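Long-range contact in alpha-glucosidase ([Eubacterium] rectale, PDB 6PNR), which probably hydrolyses alpha-sulfoquinovosides, releasing sulfoquinovose, the head-group sugar of plant sulfolipids, as a family GH31 glycosidase: residues Leu508-Met513 with Ala639-Thr644. Sequence-based numbering, arbitrary orientation.
Sequences LRWAEM and AELGYT
Leu641 lays CD1 over one face of the Arg509 guanidinium, 3.4 Å from Arg509 NE, while its CD2 meets Leu508 CD1 at 4.1 Å. Residues 508-513 are helical; 639-644 form a loop whose type II turn, Glu640 to Tyr643, is closed by Tyr643 N to Glu640 O (2.9 Å), with Gly642 at phi/psi 100/-5. CA atoms approach to 6.8 Å for Arg509-Leu641 and 6.0 Å for Glu512-Thr644. Arg509 (mmt) reaches Ala639 O through NH2 (2.9 Å) and NH1 (3.3 Å). Its NH1 also makes a 2.7 Å salt bridge to Glu512 OE2, one turn on, which leaves Glu512 OE1 to accept a hydrogen bond from Gly642 N (2.9 Å). Past the turn, Thr644 OG1 donates to Glu512 O (2.8 Å). The charged pair thus holds the backbone at and just before the turn, joining the GH31 catalytic barrel domain to the C-terminal domain. The loop links strands 633-638 and 646-649, and helix 504-514 packs between it and helix 469-481, with helix 538-568 alongside.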
loop_
_atom_site.group_PDB
_atom_site.type_symbol
_atom_site.label_atom_id
_atom_site.label_comp_id
_atom_site.label_asym_id
_atom_site.label_seq_id
_atom_site.Cartn_x
_atom_site.Cartn_y
_atom_site.Cartn_z
ATOM N N LEU A 508 0.036 30.503 16.788
ATOM C CA LEU A 508 -0.727 31.004 17.926
ATOM C C LEU A 508 -1.706 29.959 18.458
ATOM O O LEU A 508 -1.854 29.818 19.678
ATOM C CB LEU A 508 -1.458 32.290 17.539
ATOM C CG LEU A 508 -0.519 33.487 17.360
ATOM C CD1 LEU A 508 -1.270 34.650 16.738
ATOM C CD2 LEU A 508 0.103 33.879 18.695
ATOM N N ARG A 509 -2.393 29.231 17.570
ATOM C CA ARG A 509 -3.257 28.138 18.021
ATOM C C ARG A 509 -2.456 27.069 18.754
ATOM O O ARG A 509 -2.949 26.475 19.719
ATOM C CB ARG A 509 -4.004 27.500 16.843
ATOM C CG ARG A 509 -5.186 28.309 16.314
ATOM C CD ARG A 509 -6.262 28.513 17.397
ATOM N NE ARG A 509 -7.440 29.142 16.802
ATOM C CZ ARG A 509 -8.430 29.718 17.476
ATOM N NH1 ARG A 509 -8.411 29.765 18.803
ATOM N NH2 ARG A 509 -9.447 30.256 16.807
ATOM N N TRP A 510 -1.235 26.777 18.287
ATOM C CA TRP A 510 -0.407 25.792 18.985
ATOM C C TRP A 510 0.027 26.303 20.355
ATOM O O TRP A 510 0.038 25.546 21.332
ATOM C CB TRP A 510 0.820 25.439 18.137
ATOM C CG TRP A 510 1.262 23.970 18.194
ATOM C CD1 TRP A 510 1.631 23.253 19.298
ATOM C CD2 TRP A 510 1.429 23.089 17.069
ATOM N NE1 TRP A 510 1.993 21.967 18.930
ATOM C CE2 TRP A 510 1.885 21.850 17.567
ATOM C CE3 TRP A 510 1.211 23.227 15.688
ATOM C CZ2 TRP A 510 2.122 20.752 16.736
ATOM C CZ3 TRP A 510 1.451 22.137 14.860
ATOM C CH2 TRP A 510 1.905 20.914 15.391
ATOM N N ALA A 511 0.394 27.582 20.449
ATOM C CA ALA A 511 0.849 28.114 21.730
ATOM C C ALA A 511 -0.277 28.133 22.770
ATOM O O ALA A 511 -0.029 27.912 23.965
ATOM C CB ALA A 511 1.438 29.506 21.525
ATOM N N GLU A 512 -1.518 28.388 22.343
ATOM C CA GLU A 512 -2.624 28.470 23.297
ATOM C C GLU A 512 -3.055 27.094 23.797
ATOM O O GLU A 512 -3.734 27.005 24.832
ATOM C CB GLU A 512 -3.817 29.222 22.682
ATOM C CG GLU A 512 -4.722 28.404 21.769
ATOM C CD GLU A 512 -5.758 29.259 21.031
ATOM O OE1 GLU A 512 -5.426 30.394 20.625
ATOM O OE2 GLU A 512 -6.905 28.795 20.855
ATOM N N MET A 513 -2.668 26.025 23.098
ATOM C CA MET A 513 -2.771 24.678 23.655
ATOM C C MET A 513 -1.611 24.390 24.596
ATOM O O MET A 513 -1.812 23.860 25.702
ATOM C CB MET A 513 -2.797 23.636 22.531
ATOM C CG MET A 513 -2.508 22.211 23.015
ATOM S SD MET A 513 -2.690 20.931 21.754
ATOM C CE MET A 513 -1.199 21.208 20.786
ATOM N N ALA A 639 -14.362 31.154 20.662
ATOM C CA ALA A 639 -13.003 30.627 20.716
ATOM C C ALA A 639 -12.122 31.403 19.738
ATOM O O ALA A 639 -11.492 30.846 18.840
ATOM C CB ALA A 639 -13.003 29.129 20.421
ATOM N N GLU A 640 -12.087 32.724 19.899
ATOM C CA GLU A 640 -11.195 33.536 19.095
ATOM C C GLU A 640 -9.742 33.209 19.442
ATOM O O GLU A 640 -9.439 32.572 20.460
ATOM C CB GLU A 640 -11.478 35.029 19.302
ATOM C CG GLU A 640 -12.942 35.452 19.094
ATOM C CD GLU A 640 -13.383 35.492 17.624
ATOM O OE1 GLU A 640 -12.537 35.393 16.700
ATOM O OE2 GLU A 640 -14.604 35.633 17.393
ATOM N N LEU A 641 -8.841 33.649 18.564
ATOM C CA LEU A 641 -7.412 33.443 18.745
ATOM C C LEU A 641 -6.979 33.952 20.109
ATOM O O LEU A 641 -7.212 35.114 20.449
ATOM C CB LEU A 641 -6.660 34.163 17.627
ATOM C CG LEU A 641 -5.410 33.521 17.036
ATOM C CD1 LEU A 641 -5.537 32.015 16.962
ATOM C CD2 LEU A 641 -5.171 34.093 15.655
ATOM N N GLY A 642 -6.386 33.063 20.908
ATOM C CA GLY A 642 -5.972 33.394 22.260
ATOM C C GLY A 642 -6.922 32.931 23.346
ATOM O O GLY A 642 -6.601 33.072 24.531
ATOM N N TYR A 643 -8.067 32.367 22.988
ATOM C CA TYR A 643 -9.089 31.995 23.962
ATOM C C TYR A 643 -9.373 30.503 23.834
ATOM O O TYR A 643 -10.439 30.092 23.363
ATOM C CB TYR A 643 -10.335 32.865 23.764
ATOM C CG TYR A 643 -10.013 34.317 24.038
ATOM C CD1 TYR A 643 -10.114 34.845 25.323
ATOM C CD2 TYR A 643 -9.551 35.150 23.025
ATOM C CE1 TYR A 643 -9.789 36.169 25.582
ATOM C CE2 TYR A 643 -9.227 36.473 23.279
ATOM C CZ TYR A 643 -9.348 36.975 24.557
ATOM O OH TYR A 643 -9.028 38.293 24.807
ATOM N N THR A 644 -8.406 29.698 24.267
ATOM C CA THR A 644 -8.525 28.247 24.216
ATOM C C THR A 644 -9.858 27.801 24.817
ATOM O O THR A 644 -10.260 28.313 25.866
ATOM C CB THR A 644 -7.382 27.600 25.008
ATOM O OG1 THR A 644 -6.163 28.299 24.742
ATOM C CG2 THR A 644 -7.224 26.129 24.643
#